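Spore coat polysaccharide biosynthesis protein SpsE (Bacillus subtilis, PDB 1VLI) probably catalyses a sialic-acid-synthase-like condensation of the N-acylneuraminate-9-phosphate synthase kind, in the pathway that makes the spore coat polysaccharide. Local coordinates at residues 328-331 and 332-336; 369-372 and 373-377; 262-265 and 266-270; 253-257 and 258-262; 129-132 and 133-137. One frame throughout, in Å; residues are numbered along the deposited sequence.

Interaction 1 of 5, residues 328-331 and 332-336; sequences EAFS and EDNIA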
loop_
_atom_site.group_PDB
_atom_site.type_symbol
_atom_site.label_atom_id
_atom_site.label_comp_id
_atom_site.label_asym_id
_atom_site.label_seq_id
_atom_site.Cartn_x
_atom_site.Cartn_y
_atom_site.Cartn_z
ATOM N N GLU A 328 -33.889 11.132 -2.142
ATOM C CA GLU A 328 -33.335 10.042 -2.936
ATOM C C GLU A 328 -32.430 9.070 -2.128
ATOM O O GLU A 328 -31.511 9.481 -1.391
ATOM C CB GLU A 328 -32.615 10.635 -4.159
ATOM C CG GLU A 328 -32.110 9.643 -5.200
ATOM C CD GLU A 328 -31.137 10.278 -6.190
ATOM O OE1 GLU A 328 -31.280 11.532 -6.422
ATOM O OE2 GLU A 328 -30.224 9.516 -6.742
ATOM N N ALA A 329 -32.709 7.773 -2.274
ATOM C CA ALA A 329 -31.927 6.724 -1.636
ATOM C C ALA A 329 -30.461 6.828 -2.103
ATOM O O ALA A 329 -30.200 7.168 -3.254
ATOM C CB ALA A 329 -32.518 5.348 -1.956
ATOM N N PHE A 330 -29.520 6.605 -1.189
ATOM C CA PHE A 330 -28.111 6.558 -1.516
ATOM C C PHE A 330 -27.877 5.164 -1.994
ATOM O O PHE A 330 -28.466 4.222 -1.445
ATOM C CB PHE A 330 -27.279 6.736 -0.280
ATOM C CG PHE A 330 -27.221 8.130 0.214
ATOM C CD1 PHE A 330 -26.540 9.106 -0.506
ATOM C CD2 PHE A 330 -27.803 8.471 1.436
ATOM C CE1 PHE A 330 -26.453 10.406 -0.033
ATOM C CE2 PHE A 330 -27.734 9.771 1.905
ATOM C CZ PHE A 330 -27.057 10.745 1.172
ATOM N N SER A 331 -27.021 5.024 -2.997
ATOM C CA SER A 331 -26.671 3.705 -3.492
ATOM C C SER A 331 -25.307 3.700 -4.166
ATOM O O SER A 331 -24.739 4.763 -4.464
ATOM C CB SER A 331 -27.747 3.211 -4.451
ATOM O OG SER A 331 -27.582 3.812 -5.719
ATOM N N GLU A 332 -24.780 2.491 -4.365
ATOM C CA GLU A 332 -23.619 2.202 -5.214
ATOM C C GLU A 332 -23.597 3.079 -6.488
ATOM O O GLU A 332 -22.541 3.336 -7.052
ATOM C CB GLU A 332 -23.720 0.726 -5.625
ATOM C CG GLU A 332 -22.421 -0.060 -5.773
ATOM C CD GLU A 332 -21.837 -0.539 -4.440
ATOM O OE1 GLU A 332 -22.610 -0.949 -3.541
ATOM O OE2 GLU A 332 -20.588 -0.515 -4.297
ATOM N N ASP A 333 -24.760 3.549 -6.928
ATOM C CA ASP A 333 -24.861 4.338 -8.147
ATOM C C ASP A 333 -24.738 5.856 -8.053
ATOM O O ASP A 333 -24.571 6.508 -9.080
ATOM C CB ASP A 333 -26.159 3.992 -8.873
ATOM C CG ASP A 333 -26.167 2.565 -9.368
ATOM O OD1 ASP A 333 -25.085 2.016 -9.694
ATOM O OD2 ASP A 333 -27.210 1.903 -9.443
ATOM N N ASN A 334 -24.828 6.424 -6.856
ATOM C CA ASN A 334 -24.663 7.872 -6.726
ATOM C C ASN A 334 -23.623 8.324 -5.692
ATOM O O ASN A 334 -23.264 9.505 -5.643
ATOM C CB ASN A 334 -26.008 8.576 -6.502
ATOM C CG ASN A 334 -26.786 7.999 -5.341
ATOM O OD1 ASN A 334 -26.233 7.346 -4.427
ATOM N ND2 ASN A 334 -28.077 8.226 -5.362
ATOM N N ILE A 335 -23.128 7.393 -4.887
ATOM C CA ILE A 335 -21.996 7.699 -4.021
ATOM C C ILE A 335 -20.895 6.638 -4.127
ATOM O O ILE A 335 -21.184 5.471 -4.432
ATOM C CB ILE A 335 -22.433 7.905 -2.526
ATOM C CG1 ILE A 335 -23.309 6.745 -2.031
ATOM C CG2 ILE A 335 -23.130 9.260 -2.340
ATOM C CD1 ILE A 335 -23.238 6.541 -0.535
ATOM N N ALA A 336 -19.648 7.047 -3.849
ATOM C CA ALA A 336 -18.510 6.137 -3.902
ATOM C C ALA A 336 -17.443 6.515 -2.886
ATOM O O ALA A 336 -17.382 7.658 -2.441
ATOM C CB ALA A 336 -17.917 6.064 -5.319
#
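Asn334 folds its side-chain amide back against the backbone it has just left and serves it with both ends. Its OD1 takes the N-H of Ser331 at 2.8 Å, a nearly straight bond (166°) whose donor is tilted from the plane of the amide carbonyl. Its ND2 donates twice, both times within the amide plane: to Ala329 O at 3.2 Å, almost linearly, and to Glu328 OE2 at 2.9 Å, which it meets from above the carboxylate plane. The other oxygen, Glu328 OE1, accepts from Gln325 N. Placing CG between its own N and C (chi1 54°) turns the amide toward residues 329-331. An alanine here would remove both ends of the amide and is likely to leave Ser331 N and Ala329 O without these partners and Glu328 freer to turn.

Among backbone bonds, Ser331 O accepts from both Asn334 N and Ile335 N, the latter at 3.1 Å, closing the turn.

Apolar packing is slighter: Ile335 CG2 lies 3.9 Å from Phe330 CD1, and helix 352-356 and Ile318 pack on the same isoleucine.

This is a tight turn in which an asparagine side chain bonds back to the preceding backbone, leading into strand 335-338 of the SAF (antifreeze-like) domain.

Interaction 2 of 5, residues 369-372 and 373-377; sequences TGIV and WDDIL
Asp375 turns its carboxylate back toward Val372, and the two residues exchange bonds in both directions. The stronger is from backbone to backbone: Asp375 N donates to Val372 O at 3.2 Å with an angle of 153° at the hydrogen. The return bond, from Val372 N to Asp375 OD2, is weak, equally long but bent to 128°. With CG beside its own backbone N (chi1 -64°), Asp375 can lay OD2 near the N-H of Val372, yet the main claim on its carboxylate comes from Arg363, which forms a salt bridge with OD1. One oxygen thus faces a charge and the other the turn. An aspartate suits the place because its short side chain can serve both.

The next carbonyl, Trp373 O, accepts twice, from Ile376 N and Leu377 N, both at 2.9 Å, and the backbone of residues 373-375 follows helical angles. At the start of the segment Thr369 OG1 bonds to Ala367 O.

Carbon atoms fill in around these polar groups. Val372 CG1 lies 3.6 Å from Asp375 OD2 and also touches Asp374 CB, placing a methyl group beside the carboxylate. Ile376 reaches across to Ile371 at about a right angle, CD1 to CG2 at 4.2 Å, and its CD1 also rests near Val372 O.

The chemistry implies a turn held mainly by its backbone, in which the carboxylate of Asp375 links residues 372-375 to the positive charge of Arg363 within the SAF domain.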
loop_
_atom_site.group_PDB
_atom_site.type_symbol
_atom_site.label_atom_id
_atom_site.label_comp_id
_atom_site.label_asym_id
_atom_site.label_seq_id
_atom_site.Cartn_x
_atom_site.Cartn_y
_atom_site.Cartn_z
ATOM N N THR A 369 -19.098 16.009 -4.653
ATOM C CA THR A 369 -19.013 16.687 -3.380
ATOM C C THR A 369 -18.921 15.626 -2.301
ATOM O O THR A 369 -19.604 14.598 -2.374
ATOM C CB THR A 369 -20.264 17.551 -3.206
ATOM O OG1 THR A 369 -20.452 18.294 -4.414
ATOM C CG2 THR A 369 -20.061 18.638 -2.139
ATOM N N GLY A 370 -18.048 15.844 -1.324
ATOM C CA GLY A 370 -17.988 14.934 -0.218
ATOM C C GLY A 370 -19.219 15.064 0.656
ATOM O O GLY A 370 -19.630 16.185 1.012
ATOM N N ILE A 371 -19.776 13.906 1.015
ATOM C CA ILE A 371 -20.913 13.795 1.918
ATOM C C ILE A 371 -20.547 14.299 3.295
ATOM O O ILE A 371 -19.452 14.113 3.764
ATOM C CB ILE A 371 -21.382 12.342 2.036
ATOM C CG1 ILE A 371 -21.741 11.789 0.665
ATOM C CG2 ILE A 371 -22.623 12.251 2.941
ATOM C CD1 ILE A 371 -22.969 12.388 0.111
ATOM N N VAL A 372 -21.534 14.865 3.951
ATOM C CA VAL A 372 -21.395 15.637 5.148
ATOM C C VAL A 372 -22.655 15.276 5.971
ATOM O O VAL A 372 -23.601 14.704 5.426
ATOM C CB VAL A 372 -21.335 17.121 4.708
ATOM C CG1 VAL A 372 -22.569 17.889 5.087
ATOM C CG2 VAL A 372 -20.007 17.785 5.091
ATOM N N TRP A 373 -22.667 15.555 7.272
ATOM C CA TRP A 373 -23.767 15.087 8.127
ATOM C C TRP A 373 -25.063 15.790 7.816
ATOM O O TRP A 373 -26.148 15.200 7.884
ATOM C CB TRP A 373 -23.420 15.245 9.609
ATOM C CG TRP A 373 -22.518 14.174 10.088
ATOM C CD1 TRP A 373 -21.211 14.308 10.462
ATOM C CD2 TRP A 373 -22.830 12.774 10.210
ATOM N NE1 TRP A 373 -20.691 13.078 10.813
ATOM C CE2 TRP A 373 -21.665 12.121 10.668
ATOM C CE3 TRP A 373 -23.977 12.000 9.961
ATOM C CZ2 TRP A 373 -21.622 10.743 10.914
ATOM C CZ3 TRP A 373 -23.919 10.616 10.184
ATOM C CH2 TRP A 373 -22.756 10.015 10.652
ATOM N N ASP A 374 -24.953 17.055 7.445
ATOM C CA ASP A 374 -26.117 17.841 7.125
ATOM C C ASP A 374 -26.883 17.334 5.915
ATOM O O ASP A 374 -28.022 17.739 5.707
ATOM C CB ASP A 374 -25.707 19.282 6.920
ATOM C CG ASP A 374 -25.576 20.043 8.229
ATOM O OD1 ASP A 374 -25.832 19.483 9.325
ATOM O OD2 ASP A 374 -25.213 21.227 8.250
ATOM N N ASP A 375 -26.261 16.456 5.126
ATOM C CA ASP A 375 -26.894 15.876 3.950
ATOM C C ASP A 375 -27.800 14.736 4.375
ATOM O O ASP A 375 -28.674 14.349 3.620
ATOM C CB ASP A 375 -25.835 15.340 2.954
ATOM C CG ASP A 375 -24.931 16.450 2.381
ATOM O OD1 ASP A 375 -25.433 17.594 2.269
ATOM O OD2 ASP A 375 -23.718 16.283 2.023
ATOM N N ILE A 376 -27.576 14.186 5.573
ATOM C CA ILE A 376 -28.320 12.992 6.028
ATOM C C ILE A 376 -29.169 13.163 7.282
ATOM O O ILE A 376 -30.085 12.364 7.503
ATOM C CB ILE A 376 -27.411 11.741 6.164
ATOM C CG1 ILE A 376 -26.089 12.069 6.814
ATOM C CG2 ILE A 376 -27.076 11.143 4.787
ATOM C CD1 ILE A 376 -24.977 11.246 6.238
ATOM N N LEU A 377 -28.897 14.211 8.068
ATOM C CA LEU A 377 -29.600 14.451 9.326
ATOM C C LEU A 377 -30.675 15.536 9.246
ATOM O O LEU A 377 -30.451 16.654 8.739
ATOM C CB LEU A 377 -28.604 14.726 10.457
ATOM C CG LEU A 377 -27.686 13.539 10.770
ATOM C CD1 LEU A 377 -26.580 13.961 11.716
ATOM C CD2 LEU A 377 -28.465 12.316 11.320
#

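Interaction 3 of 5, residues 262-265 and 266-270; sequences FALN and PDELK
Asn265 and Glu268 trade bonds at the start of helix 266-285, each side chain accepting from the other's backbone N-H. Asn265 OD1 takes Glu268 N at 3.0 Å in an almost perfectly straight bond (176°), while Glu268 OE1 takes Asn265 N, also at 3.0 Å, with its anti lone pair. This reciprocal pair is a capping box, with Asn265 as the N-cap. For Asn265 the geometry depends on CG standing between N and C (chi1 65°), which swings OD1 over the first turn. The two side chains cross at about a right angle, Glu268 CG only 3.2 Å from Asn265 OD1. The first regular helical bond, Leu269 N to Asn265 O at 2.9 Å, completes the grip.

The close-packed side is apolar. Leu264 CB sits 3.9 Å from Glu268 CB, and its CD1 lies against the backbone of Glu268; the leucine also packs on Lys247 of strand 244-248. Leu269 and Pro266 turn to helix 43-56. Proline suits the first helical position, where its nitrogen need not donate to a preceding carbonyl.

By contrast, Asp267 stands on the exposed side, its CB 3.4 Å from Asn265 OD1.

Chemically, the box supplies acceptors to N-H groups on both sides of the helix start, and the negative charges of Asp267 and Glu268 probably interact favourably with the positive end of the helix dipole.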
loop_
_atom_site.group_PDB
_atom_site.type_symbol
_atom_site.label_atom_id
_atom_site.label_comp_id
_atom_site.label_asym_id
_atom_site.label_seq_id
_atom_site.Cartn_x
_atom_site.Cartn_y
_atom_site.Cartn_z
ATOM N N PHE A 262 15.728 8.865 -7.294
ATOM C CA PHE A 262 15.895 8.556 -5.880
ATOM C C PHE A 262 15.769 7.050 -5.551
ATOM O O PHE A 262 15.966 6.648 -4.399
ATOM C CB PHE A 262 14.947 9.433 -5.040
ATOM C CG PHE A 262 15.170 10.932 -5.220
ATOM C CD1 PHE A 262 16.349 11.549 -4.754
ATOM C CD2 PHE A 262 14.197 11.729 -5.841
ATOM C CE1 PHE A 262 16.560 12.940 -4.911
ATOM C CE2 PHE A 262 14.396 13.124 -6.004
ATOM C CZ PHE A 262 15.580 13.727 -5.537
ATOM N N ALA A 263 15.460 6.230 -6.562
ATOM C CA ALA A 263 15.407 4.780 -6.397
ATOM C C ALA A 263 16.816 4.217 -6.389
ATOM O O ALA A 263 17.752 4.851 -6.878
ATOM C CB ALA A 263 14.592 4.143 -7.516
ATOM N N LEU A 264 16.986 3.029 -5.827
ATOM C CA LEU A 264 18.287 2.373 -5.863
ATOM C C LEU A 264 18.524 1.760 -7.246
ATOM O O LEU A 264 17.577 1.263 -7.870
ATOM C CB LEU A 264 18.360 1.285 -4.798
ATOM C CG LEU A 264 18.115 1.756 -3.366
ATOM C CD1 LEU A 264 18.498 0.632 -2.423
ATOM C CD2 LEU A 264 18.934 3.030 -3.076
ATOM N N ASN A 265 19.770 1.811 -7.730
ATOM C CA ASN A 265 20.138 1.082 -8.940
ATOM C C ASN A 265 20.391 -0.394 -8.587
ATOM O O ASN A 265 20.323 -0.753 -7.414
ATOM C CB ASN A 265 21.317 1.745 -9.655
ATOM C CG ASN A 265 22.605 1.711 -8.852
ATOM O OD1 ASN A 265 22.948 0.710 -8.201
ATOM N ND2 ASN A 265 23.356 2.805 -8.923
ATOM N N PRO A 266 20.611 -1.263 -9.568
ATOM C CA PRO A 266 20.771 -2.690 -9.285
ATOM C C PRO A 266 21.842 -3.047 -8.279
ATOM O O PRO A 266 21.634 -3.984 -7.518
ATOM C CB PRO A 266 21.118 -3.272 -10.649
ATOM C CG PRO A 266 20.368 -2.368 -11.585
ATOM C CD PRO A 266 20.627 -0.999 -11.021
ATOM N N ASP A 267 22.970 -2.329 -8.298
ATOM C CA ASP A 267 24.077 -2.558 -7.377
ATOM C C ASP A 267 23.702 -2.215 -5.952
ATOM O O ASP A 267 23.915 -3.011 -5.029
ATOM C CB ASP A 267 25.278 -1.703 -7.760
ATOM C CG ASP A 267 25.833 -2.069 -9.088
ATOM O OD1 ASP A 267 25.158 -1.774 -10.107
ATOM O OD2 ASP A 267 26.922 -2.657 -9.211
ATOM N N GLU A 268 23.179 -1.005 -5.787
ATOM C CA GLU A 268 22.690 -0.548 -4.508
ATOM C C GLU A 268 21.586 -1.473 -3.955
ATOM O O GLU A 268 21.505 -1.659 -2.740
ATOM C CB GLU A 268 22.190 0.891 -4.616
ATOM C CG GLU A 268 23.202 1.871 -5.190
ATOM C CD GLU A 268 22.628 3.270 -5.348
ATOM O OE1 GLU A 268 21.561 3.421 -6.000
ATOM O OE2 GLU A 268 23.243 4.224 -4.819
ATOM N N LEU A 269 20.761 -2.059 -4.832
ATOM C CA LEU A 269 19.712 -2.996 -4.396
ATOM C C LEU A 269 20.334 -4.239 -3.783
ATOM O O LEU A 269 19.985 -4.592 -2.649
ATOM C CB LEU A 269 18.741 -3.379 -5.539
ATOM C CG LEU A 269 17.477 -4.182 -5.149
ATOM C CD1 LEU A 269 16.476 -3.387 -4.274
ATOM C CD2 LEU A 269 16.742 -4.750 -6.362
ATOM N N LYS A 270 21.254 -4.878 -4.521
ATOM C CA LYS A 270 22.075 -6.008 -4.028
ATOM C C LYS A 270 22.786 -5.669 -2.707
ATOM O O LYS A 270 22.859 -6.495 -1.793
ATOM C CB LYS A 270 23.101 -6.423 -5.090
ATOM C CG LYS A 270 23.849 -7.742 -4.824
#

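Interaction 4 of 5, residues 253-257 and 258-262; sequences KNLPG and ADHSF
Residues 253-257 and 258-262 double back on each other so that the backbones of Lys253 and Ser261 come side by side, their CA atoms 4.7 Å apart. Two CA-H...O contacts mark the approach: Ser261 CA lies 3.3 Å from Lys253 O, and Lys253 CA is 3.6 Å from His260 O. The bend itself passes through Pro256 and Gly257.

Inside the loop His260 turns its imidazole under Leu255. Leu255 CB stands 3.7 Å from the ring centroid, only 8° off the normal, a CH-pi contact over the middle of one face, while CD1 of the same leucine reaches CE1 at 3.8 Å. Gly257 CA comes to the ring edge, in plane, and His260 CB rests 3.4 Å from Leu255 O.

This loop follows strand 244-248 of the NeuB TIM barrel, which lies between strands 30-36 and 220-225, and leads to helix 266-285; the side chain of Asp259 is about 7 Å from the bound zinc ion, which His226 and His248 ligate.

Both ring nitrogens have partners, ND1 at Thr250 OG1 and NE2 at Asp40 OD1, so a flat group with two polar ends suits this buried place. A leucine in its place would lack both nitrogens and would probably leave Asp40 and Thr250 without these bonds and Leu255 without a flat face to lie on. Lys253, bent at chi3 and chi4 (75° and 64°), curls past Ser261 O to bring NZ to Ala263 O.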
loop_
_atom_site.group_PDB
_atom_site.type_symbol
_atom_site.label_atom_id
_atom_site.label_comp_id
_atom_site.label_asym_id
_atom_site.label_seq_id
_atom_site.Cartn_x
_atom_site.Cartn_y
_atom_site.Cartn_z
ATOM N N LYS A 253 19.603 5.324 -12.455
ATOM C CA LYS A 253 19.132 6.472 -11.651
ATOM C C LYS A 253 19.033 7.792 -12.427
ATOM O O LYS A 253 18.363 8.735 -11.990
ATOM C CB LYS A 253 20.028 6.668 -10.420
ATOM C CG LYS A 253 19.916 5.567 -9.368
ATOM C CD LYS A 253 21.087 5.574 -8.380
ATOM C CE LYS A 253 20.999 6.704 -7.360
ATOM N NZ LYS A 253 19.820 6.573 -6.465
ATOM N N ASN A 254 19.709 7.857 -13.570
ATOM C CA ASN A 254 19.768 9.093 -14.344
ATOM C C ASN A 254 18.683 9.202 -15.417
ATOM O O ASN A 254 18.558 10.251 -16.052
ATOM C CB ASN A 254 21.173 9.317 -14.932
ATOM C CG ASN A 254 22.232 9.535 -13.853
ATOM O OD1 ASN A 254 23.285 8.897 -13.873
ATOM N ND2 ASN A 254 21.947 10.423 -12.894
ATOM N N LEU A 255 17.900 8.133 -15.601
ATOM C CA LEU A 255 16.748 8.149 -16.517
ATOM C C LEU A 255 15.793 9.286 -16.137
ATOM O O LEU A 255 15.644 9.577 -14.946
ATOM C CB LEU A 255 16.043 6.782 -16.542
ATOM C CG LEU A 255 16.783 5.656 -17.293
ATOM C CD1 LEU A 255 16.249 4.280 -16.934
ATOM C CD2 LEU A 255 16.759 5.859 -18.806
ATOM N N PRO A 256 15.204 9.965 -17.130
ATOM C CA PRO A 256 14.346 11.141 -16.870
ATOM C C PRO A 256 13.197 10.782 -15.928
ATOM O O PRO A 256 12.233 10.138 -16.326
ATOM C CB PRO A 256 13.849 11.550 -18.258
ATOM C CG PRO A 256 14.168 10.373 -19.162
ATOM C CD PRO A 256 15.340 9.672 -18.568
ATOM N N GLY A 257 13.328 11.226 -14.683
ATOM C CA GLY A 257 12.743 10.549 -13.524
ATOM C C GLY A 257 11.253 10.306 -13.447
ATOM O O GLY A 257 10.509 11.202 -13.053
ATOM N N ALA A 258 10.820 9.095 -13.810
ATOM C CA ALA A 258 9.532 8.553 -13.343
ATOM C C ALA A 258 9.571 8.533 -11.795
ATOM O O ALA A 258 9.090 9.470 -11.159
ATOM C CB ALA A 258 9.281 7.160 -13.927
ATOM N N ASP A 259 10.161 7.495 -11.197
ATOM C CA ASP A 259 10.664 7.563 -9.810
ATOM C C ASP A 259 12.133 7.178 -9.819
ATOM O O ASP A 259 12.587 6.462 -8.934
ATOM C CB ASP A 259 9.936 6.578 -8.891
ATOM C CG ASP A 259 8.465 6.913 -8.704
ATOM O OD1 ASP A 259 8.133 7.731 -7.805
ATOM O OD2 ASP A 259 7.568 6.376 -9.394
ATOM N N HIS A 260 12.872 7.637 -10.823
ATOM C CA HIS A 260 14.184 7.069 -11.123
ATOM C C HIS A 260 15.278 7.599 -10.233
ATOM O O HIS A 260 16.121 6.843 -9.748
ATOM C CB HIS A 260 14.561 7.326 -12.584
ATOM C CG HIS A 260 13.820 6.470 -13.557
ATOM N ND1 HIS A 260 14.067 5.122 -13.699
ATOM C CD2 HIS A 260 12.846 6.768 -14.445
ATOM C CE1 HIS A 260 13.267 4.623 -14.622
ATOM N NE2 HIS A 260 12.515 5.602 -15.090
ATOM N N SER A 261 15.248 8.911 -10.033
ATOM C CA SER A 261 16.379 9.658 -9.469
ATOM C C SER A 261 16.748 9.249 -8.054
ATOM O O SER A 261 17.933 9.276 -7.670
ATOM C CB SER A 261 16.085 11.160 -9.513
ATOM O OG SER A 261 14.765 11.413 -9.070
ATOM N N PHE A 262 15.728 8.865 -7.294
ATOM C CA PHE A 262 15.895 8.556 -5.880
ATOM C C PHE A 262 15.769 7.050 -5.551
ATOM O O PHE A 262 15.966 6.648 -4.399
ATOM C CB PHE A 262 14.947 9.433 -5.040
ATOM C CG PHE A 262 15.170 10.932 -5.220
ATOM C CD1 PHE A 262 16.349 11.549 -4.754
ATOM C CD2 PHE A 262 14.197 11.729 -5.841
ATOM C CE1 PHE A 262 16.560 12.940 -4.911
ATOM C CE2 PHE A 262 14.396 13.124 -6.004
ATOM C CZ PHE A 262 15.580 13.727 -5.537
#

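Interaction 5 of 5, residues 129-132 and 133-137; sequences LLQS and TSPSA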
loop_
_atom_site.group_PDB
_atom_site.type_symbol
_atom_site.label_atom_id
_atom_site.label_comp_id
_atom_site.label_asym_id
_atom_site.label_seq_id
_atom_site.Cartn_x
_atom_site.Cartn_y
_atom_site.Cartn_z
ATOM N N LEU A 129 -9.392 -7.846 -11.042
ATOM C CA LEU A 129 -8.423 -8.010 -12.090
ATOM C C LEU A 129 -7.192 -8.729 -11.579
ATOM O O LEU A 129 -6.791 -9.741 -12.171
ATOM C CB LEU A 129 -8.119 -6.664 -12.756
ATOM C CG LEU A 129 -9.274 -6.210 -13.676
ATOM C CD1 LEU A 129 -9.102 -4.792 -14.189
ATOM C CD2 LEU A 129 -9.437 -7.193 -14.845
ATOM N N LEU A 130 -6.637 -8.257 -10.459
ATOM C CA LEU A 130 -5.491 -8.893 -9.822
ATOM C C LEU A 130 -5.832 -10.318 -9.382
ATOM O O LEU A 130 -5.035 -11.252 -9.553
ATOM C CB LEU A 130 -5.007 -8.061 -8.623
ATOM C CG LEU A 130 -3.688 -8.460 -7.992
ATOM C CD1 LEU A 130 -2.580 -8.562 -9.008
ATOM C CD2 LEU A 130 -3.281 -7.485 -6.866
ATOM N N GLN A 131 -7.024 -10.493 -8.840
ATOM C CA GLN A 131 -7.449 -11.799 -8.380
ATOM C C GLN A 131 -7.345 -12.793 -9.547
ATOM O O GLN A 131 -6.935 -13.935 -9.356
ATOM C CB GLN A 131 -8.888 -11.744 -7.838
ATOM C CG GLN A 131 -9.474 -13.082 -7.379
ATOM C CD GLN A 131 -8.737 -13.732 -6.196
ATOM O OE1 GLN A 131 -7.650 -13.312 -5.794
ATOM N NE2 GLN A 131 -9.347 -14.757 -5.637
ATOM N N SER A 132 -7.686 -12.348 -10.752
ATOM C CA SER A 132 -7.785 -13.271 -11.866
ATOM C C SER A 132 -6.417 -13.798 -12.267
ATOM O O SER A 132 -6.335 -14.716 -13.050
ATOM C CB SER A 132 -8.517 -12.631 -13.040
ATOM O OG SER A 132 -7.725 -11.630 -13.653
ATOM N N THR A 133 -5.346 -13.248 -11.686
ATOM C CA THR A 133 -3.995 -13.764 -11.917
ATOM C C THR A 133 -3.468 -14.634 -10.760
ATOM O O THR A 133 -2.280 -14.927 -10.735
ATOM C CB THR A 133 -2.985 -12.613 -12.143
ATOM O OG1 THR A 133 -2.797 -11.875 -10.923
ATOM C CG2 THR A 133 -3.523 -11.595 -13.098
ATOM N N SER A 134 -4.328 -15.030 -9.810
ATOM C CA SER A 134 -3.923 -15.806 -8.613
ATOM C C SER A 134 -2.802 -15.140 -7.809
ATOM O O SER A 134 -1.749 -15.743 -7.635
ATOM C CB SER A 134 -3.474 -17.239 -8.986
ATOM O OG SER A 134 -4.521 -17.977 -9.580
ATOM N N PRO A 135 -3.020 -13.936 -7.282
ATOM C CA PRO A 135 -1.936 -13.197 -6.620
ATOM C C PRO A 135 -1.432 -13.929 -5.349
ATOM O O PRO A 135 -2.180 -14.746 -4.800
ATOM C CB PRO A 135 -2.595 -11.842 -6.280
ATOM C CG PRO A 135 -3.997 -12.133 -6.144
ATOM C CD PRO A 135 -4.303 -13.227 -7.185
ATOM N N SER A 136 -0.192 -13.675 -4.915
ATOM C CA SER A 136 0.325 -14.231 -3.643
ATOM C C SER A 136 -0.031 -13.370 -2.414
ATOM O O SER A 136 0.106 -13.806 -1.271
ATOM C CB SER A 136 1.849 -14.407 -3.699
ATOM O OG SER A 136 2.259 -15.184 -4.832
ATOM N N ALA A 137 -0.495 -12.151 -2.651
ATOM C CA ALA A 137 -0.799 -11.215 -1.574
ATOM C C ALA A 137 -1.360 -10.021 -2.259
ATOM O O ALA A 137 -1.128 -9.826 -3.475
ATOM C CB ALA A 137 0.449 -10.825 -0.784
#
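The end of helix 124-131 runs into a type I beta turn from Gln131 to Ser134, where Leu130, Thr133 and Pro135 come together. Leu130 O is gripped by two donors of one residue: Thr133 N at 2.9 Å, from above the carbonyl plane, and Thr133 OG1 at 2.7 Å, in the plane and on a lone pair. Threonine suits this place because OG1 between N and C (chi1 69°) lets the hydroxyl reach the same carbonyl as its own N-H. Gln131 O receives Ser134 N at 2.9 Å, the bond that closes the turn. One residue earlier, Ser132 OG donates to Leu129 O at 2.6 Å, beside a weak bond to the same oxygen from Ser132 N.

Pro135 has no N-H to offer and contributes carbon instead. Its CD lies 3.2 Å from Leu130 O, and its CB packs obliquely on Leu130 CG at 3.9 Å. Gln131, bent at chi2 (63°), brings OE1 across the proline ring to within 3.6 Å of CD. Leu130 is buried, touching Val121 and Phe138, whereas Ser132 and Ser134 stand at the exposed surface.

Beyond the turn the chain enters strand 138-140. Hydroxyl side chains and a proline thus lie where helix 124-131 gives way to the turn, in the helix-to-strand connection of a beta/alpha barrel.

The five contacts fall into two domains. Interactions 1 and 2 share the SAF domain: their centres are 13 Å apart, and they meet through Phe330, Ile335, Ile371 and Ile376, with Ile335 CG2 4.0 Å from Ile371 CD1. Interactions 3, 4 and 5 belong to the NeuB barrel. Interactions 3 and 4 follow one another through Phe262, their centres 11 Å apart; Lys253 ties interaction 4 to interaction 3, through NZ at Ala263 O and through CD, packed 3.2 Å from Glu268 OE1. They are close to the metal: the side chains of Asp259 and Ala263 are about 7 and 9 Å from the zinc ion. Interaction 5 stands apart, its nearest atoms about 18 Å from interactions 3 and 4 and about 15 Å from interaction 1.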